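Local coordinates for protein hydroxyindole o-methyltransferase (Homo sapiens, PDB 4A6D) that catalyses the last step of melatonin synthesis, transferring a methyl group from S-adenosylmethionine to the hydroxyl of N-acetylserotonin, at residues Arg115-Leu120 with Ser300-Val305; Cys184-Gly189 with Asp246-Ala251; His264-Ile269 with Met319-Ala324. All coordinates share one frame; numbering follows the deposited sequence. Where two conformers were deposited one is given.

Overall arrangement
All three contacts lie in the methyltransferase domain. Contact 2 lies at its core: two neighbouring parallel strands, 182-186 and 247-251, of the large mixed sheet that carries S-adenosylmethionine. Contact 3 pairs helices 259-272 and 314-324. It touches contact 2 directly, their centres about 14 Å apart, with I269 resting on L186, Y248 and L250. Contact 1 joins helix 103-117 to helix 294-305; its centre lies about 26 Å from that of contact 2 and about 27 Å from that of contact 3. Along the chain, 115-120 comes first, then contact 2, then 264-269, 300-305 and 319-324. Contact 3 is thus the helical layer packed on the cofactor-binding strands, while contact 1 stands apart, on the substrate side next to the second subunit.

Contact 1 (Arg115-Leu120 with Ser300-Val305); sequences RCWGHL and SLNMLV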
loop_
_atom_site.group_PDB
_atom_site.type_symbol
_atom_site.label_atom_id
_atom_site.label_comp_id
_atom_site.label_asym_id
_atom_site.label_seq_id
_atom_site.Cartn_x
_atom_site.Cartn_y
_atom_site.Cartn_z
ATOM N N ARG A 115 -1.123 -8.712 -4.075
ATOM C CA ARG A 115 -0.199 -9.518 -4.882
ATOM C C ARG A 115 -0.236 -9.016 -6.337
ATOM O O ARG A 115 0.782 -8.539 -6.829
ATOM C CB ARG A 115 -0.570 -11.008 -4.798
ATOM C CG ARG A 115 0.171 -11.753 -3.693
ATOM C CD ARG A 115 0.531 -13.195 -4.054
ATOM N NE ARG A 115 1.408 -13.333 -5.234
ATOM C CZ ARG A 115 2.727 -13.129 -5.248
ATOM N NH1 ARG A 115 3.360 -12.738 -4.146
ATOM N NH2 ARG A 115 3.418 -13.294 -6.371
ATOM N N CYS A 116 -1.436 -9.017 -6.970
ATOM C CA CYS A 116 -1.692 -8.534 -8.335
ATOM C C CYS A 116 -1.081 -7.140 -8.585
ATOM O O CYS A 116 -0.362 -6.934 -9.568
ATOM C CB CYS A 116 -3.190 -8.559 -8.642
ATOM S SG CYS A 116 -3.810 -10.172 -9.182
ATOM N N TRP A 117 -1.310 -6.213 -7.643
ATOM C CA TRP A 117 -0.830 -4.834 -7.727
ATOM C C TRP A 117 0.697 -4.643 -7.784
ATOM O O TRP A 117 1.159 -3.600 -8.243
ATOM C CB TRP A 117 -1.533 -3.936 -6.711
ATOM C CG TRP A 117 -2.853 -3.410 -7.201
ATOM C CD1 TRP A 117 -4.021 -4.108 -7.350
ATOM C CD2 TRP A 117 -3.120 -2.076 -7.655
ATOM N NE1 TRP A 117 -5.022 -3.262 -7.766
ATOM C CE2 TRP A 117 -4.489 -2.019 -8.002
ATOM C CE3 TRP A 117 -2.332 -0.911 -7.793
ATOM C CZ2 TRP A 117 -5.092 -0.849 -8.470
ATOM C CZ3 TRP A 117 -2.932 0.248 -8.257
ATOM C CH2 TRP A 117 -4.301 0.269 -8.596
ATOM N N GLY A 118 1.459 -5.666 -7.404
ATOM C CA GLY A 118 2.910 -5.640 -7.548
ATOM C C GLY A 118 3.296 -5.652 -9.021
ATOM O O GLY A 118 4.338 -5.124 -9.411
ATOM N N HIS A 119 2.410 -6.211 -9.855
ATOM C CA HIS A 119 2.570 -6.286 -11.307
ATOM C C HIS A 119 1.830 -5.132 -12.026
ATOM O O HIS A 119 1.520 -5.274 -13.208
ATOM C CB HIS A 119 2.100 -7.662 -11.835
ATOM C CG HIS A 119 2.762 -8.814 -11.158
ATOM N ND1 HIS A 119 4.028 -9.226 -11.514
ATOM C CD2 HIS A 119 2.317 -9.591 -10.145
ATOM C CE1 HIS A 119 4.320 -10.234 -10.708
ATOM N NE2 HIS A 119 3.319 -10.496 -9.871
ATOM N N LEU A 120 1.616 -3.979 -11.337
ATOM C CA LEU A 120 0.911 -2.803 -11.879
ATOM C C LEU A 120 1.554 -2.242 -13.144
ATOM O O LEU A 120 0.839 -1.970 -14.115
ATOM C CB LEU A 120 0.709 -1.673 -10.833
ATOM C CG LEU A 120 -0.005 -0.410 -11.354
ATOM C CD1 LEU A 120 -1.421 -0.722 -11.841
ATOM C CD2 LEU A 120 -0.058 0.655 -10.334
ATOM N N SER A 300 -10.945 1.543 -11.060
ATOM C CA SER A 300 -10.881 1.287 -12.512
ATOM C C SER A 300 -9.533 0.654 -12.868
ATOM O O SER A 300 -9.475 -0.254 -13.695
ATOM C CB SER A 300 -11.139 2.553 -13.325
ATOM O OG SER A 300 -11.402 2.230 -14.682
ATOM N N LEU A 301 -8.462 1.110 -12.195
ATOM C CA LEU A 301 -7.115 0.584 -12.358
ATOM C C LEU A 301 -7.033 -0.834 -11.791
ATOM O O LEU A 301 -6.427 -1.698 -12.427
ATOM C CB LEU A 301 -6.081 1.530 -11.761
ATOM C CG LEU A 301 -4.600 1.227 -12.068
ATOM C CD1 LEU A 301 -4.327 1.043 -13.571
ATOM C CD2 LEU A 301 -3.724 2.284 -11.485
ATOM N N ASN A 302 -7.741 -1.102 -10.675
ATOM C CA ASN A 302 -7.857 -2.446 -10.120
ATOM C C ASN A 302 -8.576 -3.413 -11.112
ATOM O O ASN A 302 -8.325 -4.616 -11.077
ATOM C CB ASN A 302 -8.601 -2.432 -8.786
ATOM C CG ASN A 302 -8.670 -3.824 -8.183
ATOM O OD1 ASN A 302 -7.651 -4.489 -7.959
ATOM N ND2 ASN A 302 -9.862 -4.365 -8.059
ATOM N N MET A 303 -9.479 -2.898 -11.976
ATOM C CA MET A 303 -10.172 -3.717 -12.980
ATOM C C MET A 303 -9.197 -4.053 -14.113
ATOM O O MET A 303 -9.286 -5.133 -14.684
ATOM C CB MET A 303 -11.451 -3.035 -13.516
ATOM C CG MET A 303 -12.572 -2.882 -12.487
ATOM S SD MET A 303 -13.316 -4.427 -11.873
ATOM C CE MET A 303 -12.440 -4.622 -10.347
ATOM N N LEU A 304 -8.294 -3.128 -14.451
ATOM C CA LEU A 304 -7.282 -3.345 -15.475
ATOM C C LEU A 304 -6.312 -4.440 -14.996
ATOM O O LEU A 304 -6.033 -5.378 -15.739
ATOM C CB LEU A 304 -6.513 -2.042 -15.813
ATOM C CG LEU A 304 -5.281 -2.206 -16.728
ATOM C CD1 LEU A 304 -5.689 -2.646 -18.145
ATOM C CD2 LEU A 304 -4.479 -0.948 -16.794
ATOM N N VAL A 305 -5.860 -4.332 -13.741
ATOM C CA VAL A 305 -4.935 -5.265 -13.081
ATOM C C VAL A 305 -5.568 -6.654 -12.874
ATOM O O VAL A 305 -4.877 -7.654 -13.027
ATOM C CB VAL A 305 -4.426 -4.634 -11.749
ATOM C CG1 VAL A 305 -3.710 -5.647 -10.867
ATOM C CG2 VAL A 305 -3.518 -3.446 -12.020
#
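W117 reaches across to N302, L301 and V305 with its indole. Its NE1-H, lying in the ring plane, meets N302 OD1 at 2.9 Å in a nearly straight bond (164°). Ring and amide planes are 13° apart, so the asparagine continues the indole almost flat. N302 holds CG anti to its backbone N (chi1 -178°), which brings OD1 to the pyrrole edge. Q306 NE2 binds the same oxygen, and N302 and Q306 are both substrate-binding residues, which makes W117 probably a second-shell residue of the substrate site. The contact joins the end of helix 103-117 to helix 294-305. V305 CG1 lies over the five-membered ring in a CH-pi contact, 4.2 Å from its centroid, while L301 CD2 approaches W117 CH2 obliquely at 3.6 Å. A phenylalanine in place of W117 has no N-H to offer, and N302 OD1 would probably be left with Q306 alone of these two donors, its amide freer to turn. On the ring's V305 side, L120 CD1 packs against V305 CG2 at 3.4 Å and touches L301 CG at 3.7 Å; branched aliphatic tips suit this buried wedge. C116 CB meets V305 CG1 at 3.7 Å. F19 of the second subunit meets the W117 ring edge-to-face.

Contact 2 (Cys184-Gly189 with Asp246-Ala251); sequences CDLGGG and DLYILA. With SAM (S-adenosylmethionine), chain D.
The contact belongs to the Rossmann-like core of class I methyltransferases, at the strand ends that cradle S-adenosylmethionine. Strands 182-186 and 247-251 run parallel, and I249 bonds to residues on both sides of D185: its N reaches C184 O at 2.8 Å, nearly straight at 170°, and L186 N reaches I249 O at 3.0 Å. One step earlier, C184 N binds L247 O at 2.8 Å. On the face covered by helix 259-272, Y248 lies beside its neighbours, its CD1 3.8 Å from C184 CB and 3.7 Å from L186 CD1. The ring's hydroxyl goes to P243 O, while L250 CD2 packs on L186 CB, giving the helix a greasy surface. D185 points to the other face with I249. With CG anti to its backbone N (chi1 -164°), it turns OD1 to a water that also binds L186 O and accepts the 2.7 Å hydrogen bond of A251 N, tying together the two strands just before the cofactor. A type II turn from D185 to G188 then bends the chain. G187 takes positive phi (81°), and a CB there would run into the ribose O4', so glycine suits the place twice over. The cofactor's amino N donates to G187 O at 2.8 Å and to A251 O at 2.8 Å, one carbonyl from each segment. Two carbonyl oxygens gripping one nitrogen would probably stabilise its positively charged ammonium form and fix the methionine end of the cofactor.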
loop_
_atom_site.group_PDB
_atom_site.type_symbol
_atom_site.label_atom_id
_atom_site.label_comp_id
_atom_site.label_asym_id
_atom_site.label_seq_id
_atom_site.Cartn_x
_atom_site.Cartn_y
_atom_site.Cartn_z
ATOM N N CYS A 184 -34.694 -10.168 -10.399
ATOM C CA CYS A 184 -33.615 -11.134 -10.610
ATOM C C CYS A 184 -32.263 -10.457 -10.431
ATOM O O CYS A 184 -31.973 -9.473 -11.116
ATOM C CB CYS A 184 -33.719 -11.854 -11.956
ATOM S SG CYS A 184 -32.356 -13.010 -12.277
ATOM N N ASP A 185 -31.460 -10.957 -9.478
ATOM C CA ASP A 185 -30.100 -10.439 -9.241
ATOM C C ASP A 185 -29.135 -11.290 -10.053
ATOM O O ASP A 185 -28.851 -12.436 -9.683
ATOM C CB ASP A 185 -29.714 -10.429 -7.748
ATOM C CG ASP A 185 -28.507 -9.557 -7.431
ATOM O OD1 ASP A 185 -27.917 -8.984 -8.379
ATOM O OD2 ASP A 185 -28.126 -9.472 -6.240
ATOM N N LEU A 186 -28.726 -10.763 -11.222
ATOM C CA LEU A 186 -27.839 -11.466 -12.157
ATOM C C LEU A 186 -26.439 -11.364 -11.673
ATOM O O LEU A 186 -25.889 -10.263 -11.637
ATOM C CB LEU A 186 -27.959 -10.866 -13.561
ATOM C CG LEU A 186 -29.265 -11.103 -14.285
ATOM C CD1 LEU A 186 -29.392 -10.155 -15.417
ATOM C CD2 LEU A 186 -29.349 -12.514 -14.800
ATOM N N GLY A 187 -25.873 -12.487 -11.256
ATOM C CA GLY A 187 -24.533 -12.509 -10.680
ATOM C C GLY A 187 -24.662 -12.083 -9.238
ATOM O O GLY A 187 -23.813 -11.365 -8.724
ATOM N N GLY A 188 -25.766 -12.488 -8.610
ATOM C CA GLY A 188 -26.114 -12.118 -7.242
ATOM C C GLY A 188 -25.255 -12.670 -6.124
ATOM O O GLY A 188 -25.431 -12.266 -4.970
ATOM N N GLY A 189 -24.359 -13.608 -6.452
ATOM C CA GLY A 189 -23.435 -14.224 -5.499
ATOM C C GLY A 189 -24.118 -14.945 -4.355
ATOM O O GLY A 189 -25.018 -15.761 -4.574
ATOM N N ASP A 246 -39.334 -8.674 -13.704
ATOM C CA ASP A 246 -39.795 -7.348 -14.098
ATOM C C ASP A 246 -38.588 -6.446 -14.044
ATOM O O ASP A 246 -38.504 -5.493 -14.815
ATOM C CB ASP A 246 -40.893 -6.845 -13.130
ATOM C CG ASP A 246 -42.101 -7.760 -13.058
ATOM O OD1 ASP A 246 -42.690 -8.040 -14.112
ATOM O OD2 ASP A 246 -42.451 -8.197 -11.945
ATOM N N LEU A 247 -37.645 -6.770 -13.130
ATOM C CA LEU A 247 -36.384 -6.044 -12.920
ATOM C C LEU A 247 -35.190 -6.982 -12.873
ATOM O O LEU A 247 -35.178 -7.956 -12.104
ATOM C CB LEU A 247 -36.457 -5.195 -11.638
ATOM C CG LEU A 247 -35.232 -4.373 -11.250
ATOM C CD1 LEU A 247 -35.069 -3.160 -12.133
ATOM C CD2 LEU A 247 -35.299 -3.962 -9.800
ATOM N N TYR A 248 -34.173 -6.672 -13.685
ATOM C CA TYR A 248 -32.882 -7.372 -13.649
ATOM C C TYR A 248 -31.863 -6.442 -12.978
ATOM O O TYR A 248 -31.763 -5.277 -13.364
ATOM C CB TYR A 248 -32.444 -7.817 -15.056
ATOM C CG TYR A 248 -33.343 -8.915 -15.599
ATOM C CD1 TYR A 248 -33.096 -10.256 -15.305
ATOM C CD2 TYR A 248 -34.500 -8.607 -16.315
ATOM C CE1 TYR A 248 -33.959 -11.259 -15.725
ATOM C CE2 TYR A 248 -35.371 -9.613 -16.754
ATOM C CZ TYR A 248 -35.095 -10.933 -16.449
ATOM O OH TYR A 248 -35.898 -11.935 -16.918
ATOM N N ILE A 249 -31.179 -6.921 -11.922
ATOM C CA ILE A 249 -30.181 -6.138 -11.171
ATOM C C ILE A 249 -28.779 -6.579 -11.563
ATOM O O ILE A 249 -28.488 -7.770 -11.511
ATOM C CB ILE A 249 -30.390 -6.224 -9.629
ATOM C CG1 ILE A 249 -31.867 -5.921 -9.229
ATOM C CG2 ILE A 249 -29.361 -5.356 -8.862
ATOM C CD1 ILE A 249 -32.235 -6.122 -7.701
ATOM N N LEU A 250 -27.918 -5.639 -11.964
ATOM C CA LEU A 250 -26.520 -5.962 -12.293
ATOM C C LEU A 250 -25.601 -5.156 -11.362
ATOM O O LEU A 250 -25.306 -3.984 -11.645
ATOM C CB LEU A 250 -26.167 -5.692 -13.774
ATOM C CG LEU A 250 -26.668 -6.644 -14.859
ATOM C CD1 LEU A 250 -26.339 -6.085 -16.224
ATOM C CD2 LEU A 250 -26.010 -8.002 -14.761
ATOM N N ALA A 251 -25.258 -5.738 -10.189
ATOM C CA ALA A 251 -24.388 -5.067 -9.191
ATOM C C ALA A 251 -22.985 -5.634 -9.343
ATOM O O ALA A 251 -22.782 -6.845 -9.197
ATOM C CB ALA A 251 -24.907 -5.284 -7.774
HETATM N N SAM D . -23.451 -8.907 -7.439
HETATM C CA SAM D . -22.515 -9.304 -6.364
HETATM C C SAM D . -21.979 -8.183 -5.449
HETATM O O SAM D . -21.907 -7.061 -5.907
HETATM O OXT SAM D . -21.608 -8.370 -4.246
HETATM C CB SAM D . -21.421 -10.108 -7.018
HETATM C CG SAM D . -20.493 -9.274 -7.909
HETATM S SD SAM D . -19.163 -10.372 -8.520
HETATM C CE SAM D . -17.998 -9.190 -9.064
HETATM C "C5'" SAM D . -19.726 -10.842 -10.189
HETATM C "C4'" SAM D . -20.674 -12.032 -9.981
HETATM O "O4'" SAM D . -21.016 -12.458 -11.288
HETATM C "C3'" SAM D . -19.975 -13.248 -9.259
HETATM O "O3'" SAM D . -20.768 -13.728 -8.161
HETATM C "C2'" SAM D . -19.794 -14.270 -10.429
HETATM O "O2'" SAM D . -19.796 -15.660 -10.105
HETATM C "C1'" SAM D . -20.999 -13.908 -11.316
HETATM N N9 SAM D . -20.836 -14.362 -12.713
HETATM C C8 SAM D . -19.705 -14.205 -13.510
HETATM N N7 SAM D . -19.916 -14.714 -14.687
HETATM C C5 SAM D . -21.180 -15.292 -14.717
HETATM C C6 SAM D . -21.951 -15.996 -15.662
HETATM N N6 SAM D . -21.455 -16.169 -16.911
HETATM N N1 SAM D . -23.231 -16.396 -15.335
HETATM C C2 SAM D . -23.725 -16.227 -14.101
HETATM N N3 SAM D . -23.006 -15.571 -13.178
HETATM C C4 SAM D . -21.793 -15.048 -13.444
HETATM O O HOH W 1 -25.643 -8.353 -9.672
#

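Contact 3 (His264-Ile269 with Met319-Ala324); sequences HLLERI and MLLSSA. With ZN (zinc ion), chain C; ZN (zinc ion), chain B.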
loop_
_atom_site.group_PDB
_atom_site.type_symbol
_atom_site.label_atom_id
_atom_site.label_comp_id
_atom_site.label_asym_id
_atom_site.label_seq_id
_atom_site.Cartn_x
_atom_site.Cartn_y
_atom_site.Cartn_z
ATOM N N HIS A 264 -23.341 -7.696 -25.177
ATOM C CA HIS A 264 -23.950 -9.011 -25.374
ATOM C C HIS A 264 -24.945 -9.351 -24.250
ATOM O O HIS A 264 -26.093 -9.700 -24.536
ATOM C CB HIS A 264 -22.866 -10.093 -25.546
ATOM C CG HIS A 264 -23.389 -11.494 -25.673
ATOM N ND1 HIS A 264 -22.912 -12.514 -24.867
ATOM C CD2 HIS A 264 -24.321 -12.004 -26.512
ATOM C CE1 HIS A 264 -23.573 -13.598 -25.231
ATOM N NE2 HIS A 264 -24.429 -13.341 -26.216
ATOM N N LEU A 265 -24.511 -9.205 -22.985
ATOM C CA LEU A 265 -25.343 -9.487 -21.812
ATOM C C LEU A 265 -26.550 -8.518 -21.760
ATOM O O LEU A 265 -27.674 -8.969 -21.525
ATOM C CB LEU A 265 -24.514 -9.416 -20.497
ATOM C CG LEU A 265 -25.339 -9.550 -19.200
ATOM C CD1 LEU A 265 -26.064 -10.933 -19.113
ATOM C CD2 LEU A 265 -24.503 -9.289 -17.998
ATOM N N LEU A 266 -26.310 -7.200 -22.005
ATOM C CA LEU A 266 -27.370 -6.228 -22.001
ATOM C C LEU A 266 -28.447 -6.539 -23.031
ATOM O O LEU A 266 -29.629 -6.403 -22.716
ATOM C CB LEU A 266 -26.852 -4.797 -22.128
ATOM C CG LEU A 266 -26.038 -4.248 -20.926
ATOM C CD1 LEU A 266 -25.552 -2.879 -21.216
ATOM C CD2 LEU A 266 -26.852 -4.245 -19.654
ATOM N N GLU A 267 -28.031 -7.028 -24.225
ATOM C CA GLU A 267 -28.896 -7.413 -25.339
ATOM C C GLU A 267 -29.811 -8.589 -24.953
ATOM O O GLU A 267 -31.020 -8.532 -25.184
ATOM C CB GLU A 267 -28.058 -7.742 -26.591
ATOM C CG GLU A 267 -27.565 -6.528 -27.373
ATOM C CD GLU A 267 -28.550 -5.790 -28.273
ATOM O OE1 GLU A 267 -29.767 -6.090 -28.233
ATOM O OE2 GLU A 267 -28.093 -4.904 -29.032
ATOM N N ARG A 268 -29.244 -9.609 -24.296
ATOM C CA ARG A 268 -29.964 -10.803 -23.821
ATOM C C ARG A 268 -31.035 -10.417 -22.800
ATOM O O ARG A 268 -32.160 -10.892 -22.907
ATOM C CB ARG A 268 -28.970 -11.818 -23.241
ATOM C CG ARG A 268 -28.034 -12.364 -24.325
ATOM C CD ARG A 268 -27.304 -13.661 -23.988
ATOM N NE ARG A 268 -27.733 -14.230 -22.718
ATOM C CZ ARG A 268 -28.552 -15.259 -22.590
ATOM N NH1 ARG A 268 -28.967 -15.925 -23.664
ATOM N NH2 ARG A 268 -28.928 -15.662 -21.390
ATOM N N ILE A 269 -30.681 -9.508 -21.846
ATOM C CA ILE A 269 -31.578 -8.979 -20.807
ATOM C C ILE A 269 -32.682 -8.188 -21.469
ATOM O O ILE A 269 -33.843 -8.398 -21.142
ATOM C CB ILE A 269 -30.811 -8.101 -19.783
ATOM C CG1 ILE A 269 -29.712 -8.921 -19.048
ATOM C CG2 ILE A 269 -31.790 -7.394 -18.810
ATOM C CD1 ILE A 269 -28.811 -8.013 -18.116
ATOM N N MET A 319 -24.555 4.989 -23.169
ATOM C CA MET A 319 -24.360 4.503 -24.534
ATOM C C MET A 319 -24.630 2.998 -24.552
ATOM O O MET A 319 -25.420 2.560 -25.393
ATOM C CB MET A 319 -22.965 4.849 -25.095
ATOM C CG MET A 319 -22.679 6.343 -25.107
ATOM S SD MET A 319 -22.089 7.042 -26.672
ATOM C CE MET A 319 -20.529 7.839 -26.106
ATOM N N LEU A 320 -24.042 2.221 -23.588
ATOM C CA LEU A 320 -24.219 0.772 -23.459
ATOM C C LEU A 320 -25.672 0.362 -23.326
ATOM O O LEU A 320 -26.128 -0.467 -24.116
ATOM C CB LEU A 320 -23.348 0.163 -22.332
ATOM C CG LEU A 320 -21.833 0.085 -22.582
ATOM C CD1 LEU A 320 -21.085 -0.331 -21.319
ATOM C CD2 LEU A 320 -21.492 -0.908 -23.675
ATOM N N LEU A 321 -26.404 0.959 -22.362
ATOM C CA LEU A 321 -27.821 0.641 -22.145
ATOM C C LEU A 321 -28.710 1.093 -23.296
ATOM O O LEU A 321 -29.624 0.367 -23.684
ATOM C CB LEU A 321 -28.334 1.195 -20.806
ATOM C CG LEU A 321 -27.787 0.474 -19.570
ATOM C CD1 LEU A 321 -27.975 1.308 -18.331
ATOM C CD2 LEU A 321 -28.443 -0.876 -19.388
ATOM N N SER A 322 -28.421 2.266 -23.867
ATOM C CA SER A 322 -29.204 2.765 -24.995
ATOM C C SER A 322 -29.038 1.875 -26.246
ATOM O O SER A 322 -29.997 1.680 -26.961
ATOM C CB SER A 322 -28.829 4.210 -25.301
ATOM O OG SER A 322 -29.751 4.747 -26.227
ATOM N N SER A 323 -27.822 1.334 -26.503
ATOM C CA SER A 323 -27.558 0.498 -27.679
ATOM C C SER A 323 -28.255 -0.851 -27.589
ATOM O O SER A 323 -28.609 -1.417 -28.621
ATOM C CB SER A 323 -26.058 0.280 -27.860
ATOM O OG SER A 323 -25.533 1.244 -28.757
ATOM N N ALA A 324 -28.375 -1.388 -26.353
ATOM C CA ALA A 324 -29.024 -2.649 -26.048
ATOM C C ALA A 324 -30.541 -2.525 -26.254
ATOM O O ALA A 324 -31.195 -3.545 -26.443
ATOM C CB ALA A 324 -28.707 -3.071 -24.624
HETATM ZN ZN ZN C . -24.056 6.715 -27.540
HETATM ZN ZN ZN B . -31.322 -6.322 -29.716
HETATM O O HOH W 2 -32.537 -6.422 -31.556
#
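L320, L321 and A324 pack against L266, and the backbone beside them meets the carboxylate of E267. Helix 314-324 lies against helix 259-272, their local axes 9.0 Å apart and inclined at 45°, both on one face of the methyltransferase sheet. At L320 the touching is done by the root of the side chain: its CB is 3.9 Å from L266 CD1, and the same methyl lies over the L320 carbonyl. L321 comes next, crossing L266 at about a right angle, its CD2 3.7 Å from L266 CD2. L321 and L266 both also rest on I279 of strand 278-283, so the leucines fill the wedge between helices and sheet. S323 contributes mainly its carbonyl O, 3.5 Å from E267 OE2. A324 closes the walk, with its CB 3.6 Å from L266 CB; a side chain this small lets the helix backbones come near, the CA atoms of E267 and A324 being nearest of all across the pair. E267 bends back at its second torsion (chi2 -77°), carrying the carboxylate along the flank of the partner helix. There OE1 stands 3.4 Å from A324 O, two acceptors that cannot bond to each other. The same OE1 binds a zinc ion at 2.2 Å, shared with a water and with H271, one turn further along the helix. The metal's positive charge probably offsets the repulsion between carboxylate and carbonyls; since this family of methyltransferases is cation-independent, the ion is unlikely to serve methyl transfer.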